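PDB 5F8V: aminotransferase, class V family protein from Trichomonas vaginalis, which binds pyridoxal 5'-phosphate and probably catalyses amino-group transfer from O-phospho-L-serine to 2-oxoglutarate, giving 3-phosphooxypyruvate and L-glutamate on the route to serine. Local coordinates for residues Asn132-Val136 against Arg294-Trp299; Ile162-Gln166 against Asn181-Arg185; Asp271-Lys275 against Ser301-Met305; Asp321-Val325 against Val342-Arg346. One frame throughout, in Å; residues are numbered along the deposited sequence.

Contact 1 of 4, residues Asn132-Val136 against Arg294-Trp299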
loop_
_atom_site.group_PDB
_atom_site.type_symbol
_atom_site.label_atom_id
_atom_site.label_comp_id
_atom_site.label_asym_id
_atom_site.label_seq_id
_atom_site.Cartn_x
_atom_site.Cartn_y
_atom_site.Cartn_z
ATOM N N ASN A 132 -29.418 7.957 -10.616
ATOM C CA ASN A 132 -28.746 9.129 -11.194
ATOM C C ASN A 132 -29.131 10.419 -10.468
ATOM O O ASN A 132 -29.981 11.172 -10.947
ATOM C CB ASN A 132 -29.081 9.246 -12.680
ATOM C CG ASN A 132 -28.682 8.012 -13.458
ATOM O OD1 ASN A 132 -27.510 7.650 -13.488
ATOM N ND2 ASN A 132 -29.657 7.344 -14.071
ATOM N N PRO A 133 -28.506 10.688 -9.302
ATOM C CA PRO A 133 -28.843 11.926 -8.599
ATOM C C PRO A 133 -28.396 13.154 -9.373
ATOM O O PRO A 133 -27.403 13.099 -10.086
ATOM C CB PRO A 133 -28.084 11.806 -7.275
ATOM C CG PRO A 133 -26.976 10.858 -7.558
ATOM C CD PRO A 133 -27.526 9.884 -8.554
ATOM N N VAL A 134 -29.157 14.237 -9.245
ATOM C CA VAL A 134 -28.856 15.514 -9.898
ATOM C C VAL A 134 -28.324 16.561 -8.913
ATOM O O VAL A 134 -27.981 17.671 -9.316
ATOM C CB VAL A 134 -30.092 16.085 -10.643
ATOM C CG1 VAL A 134 -30.668 15.040 -11.596
ATOM C CG2 VAL A 134 -31.164 16.587 -9.674
ATOM N N GLU A 135 -28.254 16.199 -7.630
ATOM C CA GLU A 135 -27.914 17.137 -6.570
ATOM C C GLU A 135 -27.615 16.370 -5.285
ATOM O O GLU A 135 -27.906 15.175 -5.183
ATOM C CB GLU A 135 -29.078 18.130 -6.336
ATOM C CG GLU A 135 -30.403 17.473 -5.933
ATOM C CD GLU A 135 -31.587 18.438 -5.853
ATOM O OE1 GLU A 135 -31.393 19.676 -5.844
ATOM O OE2 GLU A 135 -32.733 17.948 -5.794
ATOM N N VAL A 136 -27.022 17.063 -4.317
ATOM C CA VAL A 136 -27.008 16.606 -2.932
ATOM C C VAL A 136 -28.393 16.941 -2.362
ATOM O O VAL A 136 -28.869 18.066 -2.546
ATOM C CB VAL A 136 -25.918 17.316 -2.109
ATOM C CG1 VAL A 136 -26.023 16.968 -0.626
ATOM C CG2 VAL A 136 -24.543 16.958 -2.659
ATOM N N ARG A 294 -26.815 16.234 -16.224
ATOM C CA ARG A 294 -28.006 16.571 -15.421
ATOM C C ARG A 294 -27.705 17.266 -14.096
ATOM O O ARG A 294 -28.627 17.729 -13.431
ATOM C CB ARG A 294 -28.802 15.295 -15.080
ATOM C CG ARG A 294 -29.919 14.963 -16.046
ATOM C CD ARG A 294 -30.730 13.783 -15.533
ATOM N NE ARG A 294 -31.457 13.101 -16.601
ATOM C CZ ARG A 294 -32.132 11.959 -16.458
ATOM N NH1 ARG A 294 -32.202 11.344 -15.280
ATOM N NH2 ARG A 294 -32.742 11.424 -17.513
ATOM N N ILE A 295 -26.440 17.312 -13.695
ATOM C CA ILE A 295 -26.096 17.764 -12.350
ATOM C C ILE A 295 -26.328 19.268 -12.285
ATOM O O ILE A 295 -25.904 20.004 -13.179
ATOM C CB ILE A 295 -24.641 17.415 -11.969
ATOM C CG1 ILE A 295 -24.377 15.902 -12.117
ATOM C CG2 ILE A 295 -24.316 17.899 -10.554
ATOM C CD1 ILE A 295 -25.370 14.988 -11.435
ATOM N N LYS A 296 -27.021 19.720 -11.241
ATOM C CA LYS A 296 -27.285 21.151 -11.073
ATOM C C LYS A 296 -25.962 21.900 -10.936
ATOM O O LYS A 296 -25.032 21.373 -10.327
ATOM C CB LYS A 296 -28.189 21.417 -9.864
ATOM C CG LYS A 296 -29.638 21.009 -10.092
ATOM C CD LYS A 296 -30.526 21.335 -8.900
ATOM C CE LYS A 296 -31.880 20.644 -9.033
ATOM N NZ LYS A 296 -32.776 20.882 -7.864
ATOM N N PRO A 297 -25.862 23.112 -11.528
ATOM C CA PRO A 297 -24.585 23.847 -11.593
ATOM C C PRO A 297 -23.897 24.047 -10.235
ATOM O O PRO A 297 -22.668 23.987 -10.151
ATOM C CB PRO A 297 -24.975 25.199 -12.223
ATOM C CG PRO A 297 -26.456 25.305 -12.048
ATOM C CD PRO A 297 -26.972 23.904 -12.098
ATOM N N GLU A 298 -24.688 24.261 -9.189
ATOM C CA GLU A 298 -24.162 24.396 -7.827
ATOM C C GLU A 298 -23.510 23.114 -7.262
ATOM O O GLU A 298 -22.725 23.194 -6.318
ATOM C CB GLU A 298 -25.244 24.935 -6.873
ATOM C CG GLU A 298 -26.396 23.979 -6.557
ATOM C CD GLU A 298 -27.647 24.186 -7.404
ATOM O OE1 GLU A 298 -28.738 23.869 -6.876
ATOM O OE2 GLU A 298 -27.548 24.648 -8.578
ATOM N N TRP A 299 -23.835 21.949 -7.833
ATOM C CA TRP A 299 -23.238 20.660 -7.431
ATOM C C TRP A 299 -22.279 20.022 -8.467
ATOM O O TRP A 299 -21.780 18.913 -8.241
ATOM C CB TRP A 299 -24.354 19.669 -7.112
ATOM C CG TRP A 299 -25.285 20.136 -6.041
ATOM C CD1 TRP A 299 -26.614 20.429 -6.177
ATOM C CD2 TRP A 299 -24.962 20.362 -4.666
ATOM N NE1 TRP A 299 -27.138 20.823 -4.971
ATOM C CE2 TRP A 299 -26.146 20.790 -4.024
ATOM C CE3 TRP A 299 -23.787 20.241 -3.911
ATOM C CZ2 TRP A 299 -26.189 21.109 -2.657
ATOM C CZ3 TRP A 299 -23.830 20.553 -2.543
ATOM C CH2 TRP A 299 -25.028 20.987 -1.934
#
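Side chains of very different character meet here around a single backbone hydrogen bond, from K296 N to V134 O (3.0 Å, nearly straight at 175°). K296 runs out with chi1 m and its other three torsions t; this full extension carries NZ to within 2.7 Å of E135 OE1, a hydrogen-bonded salt bridge at the protein surface. The p chi1 and t chi2 of E135 extend its carboxylate toward K296 NZ, and two long side chains suit a bridge that spans the surface of two loops. Those loops come from distant parts of a fold type I (aspartate aminotransferase-like) subunit: 132-136 lies in the loop that follows strand 121-124, at the margin of the seven-stranded sheet, whereas 294-299 leads from helix 267-286 toward strand 304-307. On the inner side, next to buried V136, W299 (chi1 m) is presented by the turn in which W299 N bonds K296 O (2.8 Å). The large flat face of its indole covers V136, which in its t rotamer sets CB over the six-membered ring as a CH-pi contact, with V136 CG2 3.6 Å from W299 CE3. I295 adopts the mm rotamer, which brings its CD1 to 3.1 Å from P133 O. At the outer end V134 CG1 lies 4.0 Å from R294 CB, while the guanidinium of R294 reaches past this contact to a salt bridge with E314.

Contact 2 of 4, residues Ile162-Gln166 against Asn181-Arg185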
loop_
_atom_site.group_PDB
_atom_site.type_symbol
_atom_site.label_atom_id
_atom_site.label_comp_id
_atom_site.label_asym_id
_atom_site.label_seq_id
_atom_site.Cartn_x
_atom_site.Cartn_y
_atom_site.Cartn_z
ATOM N N ILE A 162 -20.762 14.850 -8.614
ATOM C CA ILE A 162 -21.407 15.716 -7.602
ATOM C C ILE A 162 -20.355 16.147 -6.565
ATOM O O ILE A 162 -19.776 15.300 -5.902
ATOM C CB ILE A 162 -22.578 14.986 -6.910
ATOM C CG1 ILE A 162 -23.632 14.601 -7.964
ATOM C CG2 ILE A 162 -23.220 15.864 -5.829
ATOM C CD1 ILE A 162 -24.859 13.894 -7.431
ATOM N N GLU A 163 -20.119 17.452 -6.445
ATOM C CA GLU A 163 -19.098 18.014 -5.556
ATOM C C GLU A 163 -19.705 19.089 -4.677
ATOM O O GLU A 163 -20.521 19.886 -5.133
ATOM C CB GLU A 163 -17.941 18.627 -6.361
ATOM C CG GLU A 163 -16.709 19.011 -5.535
ATOM C CD GLU A 163 -15.520 19.448 -6.384
ATOM O OE1 GLU A 163 -15.715 20.158 -7.391
ATOM O OE2 GLU A 163 -14.373 19.081 -6.048
ATOM N N PHE A 164 -19.289 19.112 -3.416
ATOM C CA PHE A 164 -19.721 20.133 -2.476
ATOM C C PHE A 164 -18.880 21.361 -2.697
ATOM O O PHE A 164 -17.662 21.247 -2.832
ATOM C CB PHE A 164 -19.524 19.665 -1.036
ATOM C CG PHE A 164 -20.539 18.672 -0.577
ATOM C CD1 PHE A 164 -21.556 19.053 0.300
ATOM C CD2 PHE A 164 -20.479 17.354 -1.002
ATOM C CE1 PHE A 164 -22.495 18.135 0.732
ATOM C CE2 PHE A 164 -21.412 16.430 -0.571
ATOM C CZ PHE A 164 -22.417 16.818 0.308
ATOM N N GLN A 165 -19.508 22.531 -2.719
ATOM C CA GLN A 165 -18.767 23.796 -2.812
ATOM C C GLN A 165 -18.189 24.233 -1.454
ATOM O O GLN A 165 -17.136 24.868 -1.408
ATOM C CB GLN A 165 -19.645 24.897 -3.413
ATOM C CG GLN A 165 -20.107 24.567 -4.825
ATOM C CD GLN A 165 -20.681 25.760 -5.571
ATOM O OE1 GLN A 165 -21.365 26.604 -4.987
ATOM N NE2 GLN A 165 -20.411 25.833 -6.875
ATOM N N GLN A 166 -18.885 23.891 -0.368
ATOM C CA GLN A 166 -18.435 24.176 1.002
ATOM C C GLN A 166 -18.807 23.014 1.920
ATOM O O GLN A 166 -19.675 22.214 1.574
ATOM C CB GLN A 166 -19.062 25.485 1.504
ATOM C CG GLN A 166 -20.569 25.426 1.724
ATOM C CD GLN A 166 -21.247 26.782 1.614
ATOM O OE1 GLN A 166 -21.743 27.326 2.603
ATOM N NE2 GLN A 166 -21.278 27.330 0.403
ATOM N N ASN A 181 -10.736 14.823 -4.978
ATOM C CA ASN A 181 -10.493 16.276 -5.061
ATOM C C ASN A 181 -9.439 16.838 -4.087
ATOM O O ASN A 181 -9.344 18.060 -3.903
ATOM C CB ASN A 181 -11.829 17.053 -4.998
ATOM C CG ASN A 181 -12.367 17.230 -3.583
ATOM O OD1 ASN A 181 -11.895 16.618 -2.633
ATOM N ND2 ASN A 181 -13.378 18.078 -3.447
ATOM N N PHE A 182 -8.627 15.955 -3.508
ATOM C CA PHE A 182 -7.630 16.356 -2.515
ATOM C C PHE A 182 -6.554 17.164 -3.194
ATOM O O PHE A 182 -6.007 16.724 -4.206
ATOM C CB PHE A 182 -6.988 15.131 -1.856
ATOM C CG PHE A 182 -6.199 15.443 -0.617
ATOM C CD1 PHE A 182 -4.849 15.108 -0.527
ATOM C CD2 PHE A 182 -6.814 16.035 0.477
ATOM C CE1 PHE A 182 -4.123 15.381 0.628
ATOM C CE2 PHE A 182 -6.098 16.311 1.633
ATOM C CZ PHE A 182 -4.753 15.984 1.710
ATOM N N LEU A 183 -6.267 18.339 -2.638
ATOM C CA LEU A 183 -5.274 19.292 -3.176
ATOM C C LEU A 183 -5.661 19.878 -4.548
ATOM O O LEU A 183 -4.799 20.332 -5.306
ATOM C CB LEU A 183 -3.862 18.682 -3.202
ATOM C CG LEU A 183 -3.390 18.068 -1.877
ATOM C CD1 LEU A 183 -2.211 17.146 -2.109
ATOM C CD2 LEU A 183 -3.037 19.160 -0.866
ATOM N N SER A 184 -6.963 19.884 -4.843
ATOM C CA SER A 184 -7.496 20.562 -6.020
ATOM C C SER A 184 -7.984 21.957 -5.653
ATOM O O SER A 184 -8.326 22.731 -6.540
ATOM C CB SER A 184 -8.637 19.749 -6.632
ATOM O OG SER A 184 -9.810 19.830 -5.845
ATOM N N ARG A 185 -8.029 22.259 -4.349
ATOM C CA ARG A 185 -8.438 23.564 -3.842
ATOM C C ARG A 185 -8.081 23.728 -2.354
ATOM O O ARG A 185 -7.786 22.739 -1.673
ATOM C CB ARG A 185 -9.945 23.759 -4.030
ATOM C CG ARG A 185 -10.787 22.648 -3.436
ATOM C CD ARG A 185 -12.254 22.944 -3.650
ATOM N NE ARG A 185 -13.114 21.955 -3.011
ATOM C CZ ARG A 185 -14.412 21.785 -3.284
ATOM N NH1 ARG A 185 -15.040 22.547 -4.183
ATOM N NH2 ARG A 185 -15.097 20.847 -2.642
#
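R185 directs the two terminal nitrogens of its guanidinium at one backbone carbonyl. R185 NH2 donates to F164 O at 2.6 Å, and R185 NH1 adds a weak bond to F164 O at 3.2 Å, so a carbonyl just beyond strand 162-163 is satisfied by a side chain. Only arginine has two such donors side by side on a long arm. The carboxylate of E163 lies over one face of the guanidinium, and because E163 OE2 is 3.9 Å from R185 NH2 and well out of its plane, that pairing is a long, purely electrostatic one. A better donor to E163 OE2 is N181 ND2, at 3.0 Å. Residues N181 to S184 form a type II beta turn in which N181 O accepts twice, from S184 N at 3.1 Å and from S184 OG at 2.7 Å; a small hydroxyl fits this bend. Two outside residues complete the pairing: D155 is the main partner of N181 ND2 and forms a salt bridge with R185 NH2, while R302 is the strongest partner of E163 and also bonds S184 OG. In the fold, the turn follows strand 174-177 of the large sheet, and F182 O bonds N203, next to K202, the lysine that carries the cofactor. Acids and arginines thus neutralise one another within a shared network, so each charge depends on several partners rather than one.

Contact 3 of 4, residues Asp271-Lys275 against Ser301-Met305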
loop_
_atom_site.group_PDB
_atom_site.type_symbol
_atom_site.label_atom_id
_atom_site.label_comp_id
_atom_site.label_asym_id
_atom_site.label_seq_id
_atom_site.Cartn_x
_atom_site.Cartn_y
_atom_site.Cartn_z
ATOM N N ASP A 271 -7.327 25.508 -7.825
ATOM C CA ASP A 271 -8.763 25.727 -7.887
ATOM C C ASP A 271 -9.154 26.562 -9.114
ATOM O O ASP A 271 -10.109 26.219 -9.802
ATOM C CB ASP A 271 -9.262 26.377 -6.595
ATOM C CG ASP A 271 -10.768 26.442 -6.518
ATOM O OD1 ASP A 271 -11.443 25.459 -6.894
ATOM O OD2 ASP A 271 -11.282 27.486 -6.071
ATOM N N ALA A 272 -8.406 27.629 -9.392
ATOM C CA ALA A 272 -8.661 28.479 -10.572
ATOM C C ALA A 272 -8.421 27.737 -11.892
ATOM O O ALA A 272 -9.221 27.857 -12.822
ATOM C CB ALA A 272 -7.822 29.758 -10.521
ATOM N N LEU A 273 -7.335 26.974 -11.976
ATOM C CA LEU A 273 -7.032 26.223 -13.207
ATOM C C LEU A 273 -8.028 25.086 -13.448
ATOM O O LEU A 273 -8.448 24.851 -14.576
ATOM C CB LEU A 273 -5.607 25.672 -13.181
ATOM C CG LEU A 273 -4.497 26.734 -13.187
ATOM C CD1 LEU A 273 -3.148 26.051 -13.012
ATOM C CD2 LEU A 273 -4.521 27.589 -14.452
ATOM N N ASN A 274 -8.418 24.412 -12.374
ATOM C CA ASN A 274 -9.407 23.353 -12.448
ATOM C C ASN A 274 -10.814 23.867 -12.820
ATOM O O ASN A 274 -11.506 23.231 -13.615
ATOM C CB ASN A 274 -9.412 22.554 -11.150
ATOM C CG ASN A 274 -8.134 21.740 -10.957
ATOM O OD1 ASN A 274 -7.475 21.335 -11.928
ATOM N ND2 ASN A 274 -7.799 21.467 -9.705
ATOM N N LYS A 275 -11.210 25.022 -12.279
ATOM C CA LYS A 275 -12.457 25.692 -12.695
ATOM C C LYS A 275 -12.448 26.103 -14.169
ATOM O O LYS A 275 -13.472 25.993 -14.845
ATOM C CB LYS A 275 -12.759 26.925 -11.830
ATOM C CG LYS A 275 -13.313 26.584 -10.463
ATOM C CD LYS A 275 -13.519 27.816 -9.606
ATOM C CE LYS A 275 -14.214 27.446 -8.312
ATOM N NZ LYS A 275 -14.008 28.492 -7.281
ATOM N N SER A 301 -19.123 18.844 -10.323
ATOM C CA SER A 301 -17.729 18.587 -10.012
ATOM C C SER A 301 -16.793 19.296 -10.984
ATOM O O SER A 301 -17.063 19.357 -12.191
ATOM C CB SER A 301 -17.462 17.085 -10.035
ATOM O OG SER A 301 -16.101 16.769 -9.824
ATOM N N ARG A 302 -15.701 19.839 -10.439
ATOM C CA ARG A 302 -14.613 20.363 -11.252
ATOM C C ARG A 302 -13.706 19.237 -11.738
ATOM O O ARG A 302 -12.963 19.433 -12.685
ATOM C CB ARG A 302 -13.752 21.363 -10.468
ATOM C CG ARG A 302 -14.483 22.597 -9.946
ATOM C CD ARG A 302 -13.747 23.260 -8.778
ATOM N NE ARG A 302 -13.461 22.268 -7.740
ATOM C CZ ARG A 302 -12.253 21.887 -7.322
ATOM N NH1 ARG A 302 -11.138 22.474 -7.757
ATOM N NH2 ARG A 302 -12.164 20.913 -6.411
ATOM N N MET A 303 -13.741 18.085 -11.065
ATOM C CA MET A 303 -12.779 17.000 -11.261
ATOM C C MET A 303 -13.290 15.887 -12.176
ATOM O O MET A 303 -12.510 15.291 -12.910
ATOM C CB MET A 303 -12.412 16.377 -9.910
ATOM C CG MET A 303 -11.770 17.315 -8.888
ATOM S SD MET A 303 -10.055 17.755 -9.282
ATOM C CE MET A 303 -10.333 19.303 -10.131
ATOM N N ASN A 304 -14.586 15.585 -12.105
ATOM C CA ASN A 304 -15.182 14.493 -12.872
ATOM C C ASN A 304 -16.459 14.987 -13.531
ATOM O O ASN A 304 -17.392 15.418 -12.849
ATOM C CB ASN A 304 -15.473 13.299 -11.962
ATOM C CG ASN A 304 -14.260 12.868 -11.148
ATOM O OD1 ASN A 304 -14.063 13.341 -10.023
ATOM N ND2 ASN A 304 -13.413 12.005 -11.731
ATOM N N MET A 305 -16.488 14.937 -14.858
ATOM C CA MET A 305 -17.562 15.508 -15.643
ATOM C C MET A 305 -18.216 14.403 -16.449
ATOM O O MET A 305 -17.837 14.189 -17.598
ATOM C CB MET A 305 -16.993 16.589 -16.571
ATOM C CG MET A 305 -16.621 17.856 -15.824
ATOM S SD MET A 305 -15.027 18.549 -16.226
ATOM C CE MET A 305 -13.943 17.651 -15.126
HETATM O O HOH W 1 -10.592 20.511 -14.191
#
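A salt bridge without a hydrogen bond is the striking feature here: D271 OD1 comes within 3.1 Å of R302 NH1, yet lies well out of the guanidinium plane, so no N-H points at it and only charge holds the pair. R302 is otherwise engaged, for its NH2 bonds S184 and forms a salt bridge with E163. The other carboxylate oxygen, D271 OD2, takes K275 NZ at 3.1 Å, an i to i+4 pair one turn along helix 267-286. One methylene of K275 also packs on the arginine, with K275 CG 3.8 Å from R302 CD. N274 faces the loop from the same helix. Its CB is 3.8 Å from R302 NH1, and its ND2, bonded chiefly to N351, has M303 CE at 3.4 Å; the unbranched, flexible methionine chain brings its terminal methyl against the amide. Water 1 sits 2.9 Å from N274 O and 3.0 Å from R302 O, placed to link the two backbones. The loop is shaped by S301, whose OG accepts from M303 N (3.0 Å) in an ST turn and from N304 N (3.0 Å), just where strand 304-307 begins. Helix 267-286 is therefore joined to the loop leading into that strand by D271, set between the cations K275 and R302, with E163 supplying the second negative charge; an electrostatic tie of this kind demands closeness but little exact direction.

Contact 4 of 4, residues Asp321-Val325 against Val342-Arg346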
loop_
_atom_site.group_PDB
_atom_site.type_symbol
_atom_site.label_atom_id
_atom_site.label_comp_id
_atom_site.label_asym_id
_atom_site.label_seq_id
_atom_site.Cartn_x
_atom_site.Cartn_y
_atom_site.Cartn_z
ATOM N N ASP A 321 -22.755 4.346 -27.265
ATOM C CA ASP A 321 -21.660 4.899 -26.457
ATOM C C ASP A 321 -20.300 4.589 -27.099
ATOM O O ASP A 321 -19.453 5.474 -27.230
ATOM C CB ASP A 321 -21.650 4.297 -25.042
ATOM C CG ASP A 321 -22.810 4.764 -24.163
ATOM O OD1 ASP A 321 -23.661 5.582 -24.575
ATOM O OD2 ASP A 321 -22.855 4.280 -23.014
ATOM N N ALA A 322 -20.105 3.327 -27.492
ATOM C CA ALA A 322 -18.839 2.870 -28.072
ATOM C C ALA A 322 -18.390 3.674 -29.297
ATOM O O ALA A 322 -17.192 3.815 -29.518
ATOM C CB ALA A 322 -18.902 1.383 -28.414
ATOM N N LYS A 323 -19.338 4.196 -30.074
ATOM C CA LYS A 323 -19.016 4.999 -31.264
ATOM C C LYS A 323 -18.276 6.297 -30.923
ATOM O O LYS A 323 -17.243 6.585 -31.524
ATOM C CB LYS A 323 -20.267 5.324 -32.082
ATOM C CG LYS A 323 -20.806 4.178 -32.923
ATOM C CD LYS A 323 -22.111 4.593 -33.594
ATOM C CE LYS A 323 -22.503 3.642 -34.712
ATOM N NZ LYS A 323 -22.717 2.256 -34.209
ATOM N N PHE A 324 -18.799 7.077 -29.972
ATOM C CA PHE A 324 -18.108 8.306 -29.531
ATOM C C PHE A 324 -16.833 8.010 -28.738
ATOM O O PHE A 324 -15.855 8.747 -28.849
ATOM C CB PHE A 324 -19.029 9.236 -28.727
ATOM C CG PHE A 324 -18.354 10.510 -28.271
ATOM C CD1 PHE A 324 -18.029 10.708 -26.928
ATOM C CD2 PHE A 324 -18.006 11.497 -29.189
ATOM C CE1 PHE A 324 -17.396 11.876 -26.511
ATOM C CE2 PHE A 324 -17.367 12.659 -28.782
ATOM C CZ PHE A 324 -17.066 12.852 -27.442
ATOM N N VAL A 325 -16.844 6.950 -27.934
ATOM C CA VAL A 325 -15.657 6.555 -27.163
ATOM C C VAL A 325 -14.502 6.228 -28.103
ATOM O O VAL A 325 -13.364 6.677 -27.896
ATOM C CB VAL A 325 -15.947 5.353 -26.224
ATOM C CG1 VAL A 325 -14.667 4.742 -25.669
ATOM C CG2 VAL A 325 -16.846 5.790 -25.074
ATOM N N VAL A 342 -23.021 3.235 -14.942
ATOM C CA VAL A 342 -23.836 4.250 -15.612
ATOM C C VAL A 342 -23.696 4.267 -17.142
ATOM O O VAL A 342 -24.572 4.792 -17.821
ATOM C CB VAL A 342 -23.554 5.661 -15.031
ATOM C CG1 VAL A 342 -23.976 5.716 -13.563
ATOM C CG2 VAL A 342 -22.081 6.066 -15.176
ATOM N N GLY A 343 -22.615 3.700 -17.681
ATOM C CA GLY A 343 -22.315 3.828 -19.107
ATOM C C GLY A 343 -22.024 5.275 -19.491
ATOM O O GLY A 343 -21.704 6.111 -18.642
ATOM N N GLY A 344 -22.163 5.568 -20.777
ATOM C CA GLY A 344 -21.928 6.912 -21.301
ATOM C C GLY A 344 -20.486 7.344 -21.147
ATOM O O GLY A 344 -19.571 6.514 -21.229
ATOM N N PHE A 345 -20.284 8.641 -20.889
ATOM C CA PHE A 345 -18.949 9.251 -20.963
ATOM C C PHE A 345 -18.580 10.032 -19.708
ATOM O O PHE A 345 -19.457 10.540 -19.014
ATOM C CB PHE A 345 -18.878 10.168 -22.181
ATOM C CG PHE A 345 -19.700 9.682 -23.337
ATOM C CD1 PHE A 345 -19.360 8.504 -23.984
ATOM C CD2 PHE A 345 -20.835 10.376 -23.753
ATOM C CE1 PHE A 345 -20.126 8.035 -25.040
ATOM C CE2 PHE A 345 -21.604 9.907 -24.807
ATOM C CZ PHE A 345 -21.248 8.738 -25.451
ATOM N N ARG A 346 -17.281 10.140 -19.439
ATOM C CA ARG A 346 -16.789 10.928 -18.306
ATOM C C ARG A 346 -15.395 11.478 -18.571
ATOM O O ARG A 346 -14.460 10.714 -18.830
ATOM C CB ARG A 346 -16.793 10.072 -17.031
ATOM C CG ARG A 346 -16.411 10.807 -15.744
ATOM C CD ARG A 346 -16.379 9.891 -14.518
ATOM N NE ARG A 346 -15.634 8.656 -14.758
ATOM C CZ ARG A 346 -15.393 7.708 -13.853
ATOM N NH1 ARG A 346 -15.784 7.835 -12.584
ATOM N NH2 ARG A 346 -14.718 6.624 -14.218
#
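The second segment approaches helix 318-329 as two glycines. G343 has phi/psi of 65/-159°, a combination readily open only to a residue lacking CB; an ideal CB here would also lie a tight 3.3 Å from D321 OD2. G344 repeats the positive phi (64/-145°), which by itself favours glycine, and supplies the polar link: G344 N donates to D321 OD2 at 2.7 Å. The short carboxylate of aspartate suits the small gap left where the CA atoms of G344 and D321 are 5.5 Å apart, and its second oxygen, OD1, forms a salt bridge with R309. The bond ties the helix to the loop entering strand 345-348 of the small antiparallel sheet, which pairs that strand with 304-307 and stands apart from the large seven-stranded sheet of the class V aminotransferase fold. F345 opens strand 345-348 and points its CB at the helix. F324 turns its edge to the face of the F345 ring, a T-shaped stack with centroids 5.1 Å apart and planes at 69°. Around the rim of F345, V325 CG2 is 3.9 Å from F345 CD1, and D321 O is 3.4 Å from F345 CE1 while still accepting the helical bond from V325 N (3.1 Å). The two flat rings form a buried layer that the branched V325 borders; F324 continues it toward F291 and W368.

From the N terminus, residues 132-136 open the long loop that contact 1 closes at 294-299. Within it, contact 2 shuts a short loop, 162-166 to 181-185, beside the large sheet. Contact 3 starts at 271-275, still inside the first loop, but ends at 301-305, just beyond it, so contacts 1 and 3 cross. Contact 4 then follows in series, closing 321-325 onto 342-346. The centres of contacts 2 and 3 are about 8 Å apart, and R302 of contact 3 reaches S184 and E163 of contact 2; a backbone hydrogen bond, E163 N to W299 O, joins contact 2 to contact 1. Contacts 3 and 4 reach neighbouring strands, 304-307 and 345-348, tying helices 267-286 and 318-329 to one sheet.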